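Local atomic coordinates of TCR alpha chain (Gallus gallus, PDB entry 6LIR), a protein that serves as the alpha chain of the chicken alpha-beta T-cell receptor, probably recognising peptide antigen on MHC molecules together with its beta-chain partner. Residues 20-23 and 24-27; 182-185 and 186-189. All coordinates share one frame; numbering follows the deposited sequence.

Contact 1: residues 20-23 and 24-27; sequences CSHP and SIQA
The backbone carbonyl of I25 takes its hydrogen bond from the imidazole of H22, ND1 lying 2.9 Å from I25 O with an N-H...O angle of 156°. The acceptor sits at the ring edge, almost in the plane of the imidazole, while the donor is tilted moderately from the carbonyl plane of I25. What brings the ring there is its first torsion: CG is tucked between the backbone N and the carbonyl carbon of H22 (chi1 40°), which swings the imidazole over its own backbone toward the chain that returns three residues later. A second bond runs alongside it, I25 N to H22 O at 3.0 Å, whose donor stands well above the carbonyl plane. It closes a type I beta turn with P23 and S24 at its corners, so the same two residues are joined once through backbone alone and once through a side chain. The turn follows directly on strand 16-21, the strand carrying C20 of the intradomain disulfide to C87, and the chain here enters the loop leading to strand 29-35, the position of CDR1 in an immunoglobulin V domain. An alanine in place of H22 has no ring to offer, and would probably leave I25 O without its side-chain donor and the loop just after the turn freer to shift. Beyond the bond, CE1 of the imidazole meets the methyl CB of A27 at 3.8 Å, and the ring also touches I30 and V89. At the exposed corner, S24 OG is hydrogen-bonded to NE2 of Q1, the first residue of the chain.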
ATOM      1  N   CYS A  20      14.292  -0.158  17.150  1.00 38.87           N
ATOM      2  CA  CYS A  20      13.679  -1.457  17.393  1.00 37.88           C
ATOM      3  C   CYS A  20      14.194  -1.937  18.740  1.00 41.09           C
ATOM      4  O   CYS A  20      15.407  -2.041  18.933  1.00 39.78           O
ATOM      5  CB  CYS A  20      14.015  -2.457  16.282  1.00 36.94           C
ATOM      6  SG  CYS A  20      13.441  -4.150  16.574  1.00 43.83           S
ATOM      7  N   SER A  21      13.277  -2.184  19.673  1.00 37.21           N
ATOM      8  CA  SER A  21      13.604  -2.513  21.051  1.00 40.71           C
ATOM      9  C   SER A  21      12.982  -3.855  21.417  1.00 39.46           C
ATOM     10  O   SER A  21      11.779  -4.058  21.223  1.00 42.64           O
ATOM     11  CB  SER A  21      13.105  -1.412  21.991  1.00 40.56           C
ATOM     12  OG  SER A  21      13.092  -1.851  23.336  1.00 55.34           O
ATOM     13  N   HIS A  22      13.807  -4.772  21.928  1.00 38.90           N
ATOM     14  CA  HIS A  22      13.352  -6.095  22.369  1.00 37.12           C
ATOM     15  C   HIS A  22      14.098  -6.476  23.639  1.00 38.98           C
ATOM     16  O   HIS A  22      14.998  -7.324  23.623  1.00 33.83           O
ATOM     17  CB  HIS A  22      13.557  -7.135  21.267  1.00 37.01           C
ATOM     18  CG  HIS A  22      14.844  -6.983  20.514  1.00 36.74           C
ATOM     19  ND1 HIS A  22      15.977  -7.710  20.813  1.00 37.29           N
ATOM     20  CD2 HIS A  22      15.172  -6.191  19.466  1.00 35.93           C
ATOM     21  CE1 HIS A  22      16.949  -7.368  19.987  1.00 38.58           C
ATOM     22  NE2 HIS A  22      16.486  -6.447  19.159  1.00 36.72           N
ATOM     23  N   PRO A  23      13.734  -5.871  24.773  1.00 45.86           N
ATOM     24  CA  PRO A  23      14.481  -6.118  26.020  1.00 44.61           C
ATOM     25  C   PRO A  23      14.503  -7.577  26.440  1.00 46.50           C
ATOM     26  O   PRO A  23      15.479  -8.020  27.056  1.00 47.34           O
ATOM     27  CB  PRO A  23      13.754  -5.240  27.050  1.00 45.87           C
ATOM     28  CG  PRO A  23      13.026  -4.221  26.248  1.00 50.01           C
ATOM     29  CD  PRO A  23      12.634  -4.909  24.973  1.00 45.81           C
ATOM     30  N   SER A  24      13.463  -8.339  26.126  1.00 40.48           N
ATOM     31  CA  SER A  24      13.364  -9.726  26.553  1.00 43.16           C
ATOM     32  C   SER A  24      14.050 -10.694  25.600  1.00 47.67           C
ATOM     33  O   SER A  24      14.007 -11.905  25.837  1.00 42.58           O
ATOM     34  CB  SER A  24      11.891 -10.116  26.701  1.00 46.33           C
ATOM     35  OG  SER A  24      11.390 -10.632  25.478  1.00 57.06           O
ATOM     36  N   ILE A  25      14.668 -10.207  24.528  1.00 42.79           N
ATOM     37  CA  ILE A  25      15.311 -11.071  23.546  1.00 41.84           C
ATOM     38  C   ILE A  25      16.727 -10.567  23.326  1.00 42.03           C
ATOM     39  O   ILE A  25      16.925  -9.405  22.945  1.00 42.70           O
ATOM     40  CB  ILE A  25      14.544 -11.117  22.212  1.00 42.52           C
ATOM     41  CG1 ILE A  25      13.089 -11.534  22.443  1.00 48.33           C
ATOM     42  CG2 ILE A  25      15.229 -12.071  21.238  1.00 39.06           C
ATOM     43  CD1 ILE A  25      12.273 -11.643  21.167  1.00 48.01           C
ATOM     44  N   GLN A  26      17.706 -11.440  23.543  1.00 37.67           N
ATOM     45  CA  GLN A  26      19.107 -11.128  23.285  1.00 37.41           C
ATOM     46  C   GLN A  26      19.409 -11.735  21.924  1.00 41.92           C
ATOM     47  O   GLN A  26      19.632 -12.943  21.799  1.00 35.98           O
ATOM     48  CB  GLN A  26      20.013 -11.682  24.380  1.00 39.22           C
ATOM     49  CG  GLN A  26      21.471 -11.288  24.234  1.00 35.11           C
ATOM     50  CD  GLN A  26      22.202 -11.249  25.560  1.00 44.24           C
ATOM     51  OE1 GLN A  26      22.360 -12.275  26.226  1.00 36.55           O
ATOM     52  NE2 GLN A  26      22.651 -10.057  25.956  1.00 38.66           N
ATOM     53  N   ALA A  27      19.371 -10.883  20.901  1.00 34.32           N
ATOM     54  CA  ALA A  27      19.333 -11.342  19.519  1.00 37.14           C
ATOM     55  C   ALA A  27      20.567 -12.152  19.153  1.00 40.57           C
ATOM     56  O   ALA A  27      21.699 -11.748  19.435  1.00 39.25           O
ATOM     57  CB  ALA A  27      19.187 -10.148  18.577  1.00 37.58           C
TER

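Contact 2: residues 182-185 and 186-189; sequences AKHE and GFGI
H184 and F187 send their side chains out side by side in the same direction, yet the two rings are turned strongly against each other, their planes 79° apart and their centroids 5.5 Å apart. The approach is oblique, neither a stack nor a T-shaped pair: ND1 of H184 comes within 3.6 Å of F187 CD2. The carbonyl of E185 lies beside this approach, within reach of both rings. H184 ND1 donates to E185 O over 3.1 Å, from above the carbonyl plane, and the same oxygen lies 3.5 Å from F187 CD2, at the edge of the phenyl ring and near its plane. With CG anti to the backbone N (chi1 -167°), the H184 imidazole can reach this carbonyl while its NE2 pairs with the backbone N of S137; a bond at each nitrogen fixes the rotation of the ring. P115 touches both aromatic side chains. The backbone itself turns tightly here: F187 N donates to H184 O at 2.9 Å, and G188 N adds a weak, bent bond to that oxygen. G186 has a positive phi of 87°, at which a side chain would collide with E185 O. Farther along, K183 and I189 form an antiparallel non-hydrogen-bonded pair. The backbone angles of E185 and G186 are those of a type II beta turn, here at the tip of the beta hairpin linking strands 181-184 and 188-191.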
ATOM      1  N   ALA A 182     -10.847  25.397  -0.185  1.00 50.38           N
ATOM      2  CA  ALA A 182      -9.910  25.221   0.917  1.00 54.03           C
ATOM      3  C   ALA A 182      -9.349  26.580   1.307  1.00 51.65           C
ATOM      4  O   ALA A 182      -9.494  27.563   0.577  1.00 57.68           O
ATOM      5  CB  ALA A 182      -8.772  24.262   0.560  1.00 48.52           C
ATOM      6  N   LYS A 183      -8.726  26.628   2.480  1.00 61.64           N
ATOM      7  CA  LYS A 183      -7.972  27.798   2.914  1.00 66.94           C
ATOM      8  C   LYS A 183      -6.516  27.411   3.130  1.00 63.65           C
ATOM      9  O   LYS A 183      -6.226  26.350   3.690  1.00 64.65           O
ATOM     10  CB  LYS A 183      -8.560  28.423   4.183  1.00 71.64           C
ATOM     11  CG  LYS A 183      -9.998  28.869   3.997  1.00 69.94           C
ATOM     12  CD  LYS A 183     -10.827  28.658   5.244  1.00 75.84           C
ATOM     13  CE  LYS A 183     -10.609  29.804   6.217  1.00 78.89           C
ATOM     14  NZ  LYS A 183     -11.652  29.849   7.274  1.00 81.35           N
ATOM     15  N   HIS A 184      -5.604  28.269   2.676  1.00 62.26           N
ATOM     16  CA  HIS A 184      -4.180  27.955   2.696  1.00 65.61           C
ATOM     17  C   HIS A 184      -3.404  29.189   3.128  1.00 60.88           C
ATOM     18  O   HIS A 184      -3.560  30.264   2.540  1.00 62.46           O
ATOM     19  CB  HIS A 184      -3.701  27.480   1.317  1.00 60.45           C
ATOM     20  CG  HIS A 184      -2.337  26.858   1.322  1.00 54.62           C
ATOM     21  ND1 HIS A 184      -1.183  27.592   1.499  1.00 52.30           N
ATOM     22  CD2 HIS A 184      -1.941  25.575   1.145  1.00 50.34           C
ATOM     23  CE1 HIS A 184      -0.138  26.787   1.445  1.00 53.25           C
ATOM     24  NE2 HIS A 184      -0.570  25.557   1.231  1.00 54.87           N
ATOM     25  N   GLU A 185      -2.595  29.023   4.174  1.00 67.23           N
ATOM     26  CA  GLU A 185      -1.761  30.089   4.718  1.00 74.21           C
ATOM     27  C   GLU A 185      -1.009  30.822   3.617  1.00 73.18           C
ATOM     28  O   GLU A 185      -0.243  30.216   2.862  1.00 71.31           O
ATOM     29  CB  GLU A 185      -0.779  29.499   5.731  1.00 77.75           C
ATOM     30  CG  GLU A 185       0.043  30.525   6.492  1.00 84.52           C
ATOM     31  CD  GLU A 185       0.581  29.975   7.801  1.00 91.50           C
ATOM     32  OE1 GLU A 185       0.027  30.320   8.867  1.00 96.82           O
ATOM     33  OE2 GLU A 185       1.555  29.194   7.762  1.00 88.68           O
ATOM     34  N   GLY A 186      -1.243  32.129   3.523  1.00 60.38           N
ATOM     35  CA  GLY A 186      -0.574  32.962   2.550  1.00 53.03           C
ATOM     36  C   GLY A 186      -1.243  33.024   1.200  1.00 59.90           C
ATOM     37  O   GLY A 186      -0.681  33.629   0.276  1.00 61.58           O
ATOM     38  N   PHE A 187      -2.414  32.407   1.044  1.00 67.40           N
ATOM     39  CA  PHE A 187      -3.151  32.462  -0.207  1.00 63.14           C
ATOM     40  C   PHE A 187      -4.631  32.774  -0.021  1.00 64.74           C
ATOM     41  O   PHE A 187      -5.342  32.930  -1.019  1.00 67.96           O
ATOM     42  CB  PHE A 187      -2.971  31.150  -0.988  1.00 62.91           C
ATOM     43  CG  PHE A 187      -1.566  30.945  -1.483  1.00 57.69           C
ATOM     44  CD1 PHE A 187      -1.202  31.340  -2.760  1.00 60.31           C
ATOM     45  CD2 PHE A 187      -0.601  30.379  -0.661  1.00 56.95           C
ATOM     46  CE1 PHE A 187       0.094  31.164  -3.217  1.00 58.95           C
ATOM     47  CE2 PHE A 187       0.696  30.201  -1.110  1.00 59.03           C
ATOM     48  CZ  PHE A 187       1.044  30.595  -2.390  1.00 55.12           C
ATOM     49  N   GLY A 188      -5.112  32.865   1.220  1.00 65.54           N
ATOM     50  CA  GLY A 188      -6.482  33.296   1.444  1.00 66.92           C
ATOM     51  C   GLY A 188      -7.495  32.230   1.068  1.00 68.74           C
ATOM     52  O   GLY A 188      -7.302  31.033   1.306  1.00 69.23           O
ATOM     53  N   ILE A 189      -8.597  32.676   0.472  1.00 64.95           N
ATOM     54  CA  ILE A 189      -9.709  31.792   0.142  1.00 68.02           C
ATOM     55  C   ILE A 189      -9.440  31.129  -1.200  1.00 62.81           C
ATOM     56  O   ILE A 189      -9.091  31.797  -2.181  1.00 61.90           O
ATOM     57  CB  ILE A 189     -11.032  32.574   0.104  1.00 73.48           C
ATOM     58  CG1 ILE A 189     -11.266  33.318   1.417  1.00 74.64           C
ATOM     59  CG2 ILE A 189     -12.193  31.636  -0.186  1.00 70.52           C
ATOM     60  CD1 ILE A 189     -12.635  33.958   1.501  1.00 71.08           C
TER

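How the contacts relate
Contacts 1 and 2 belong to separate parts of the chain, their centres 48 Å apart and their nearest atoms about 33 Å apart, on opposite sides of the chain's centre. Residues 20-27 lie in the V-set domain and open a loop in the CDR1 position, at the end probably used for antigen recognition; residues 182-189 lie in the second half of the chain, just beyond C180 of the C131-C180 disulfide. Both use a histidine ND1 to hold a backbone carbonyl at a tight turn, but contact 1 bonds across that turn to its last residue, whereas contact 2 reaches the very next residue. Neither is touched by the other protein chain.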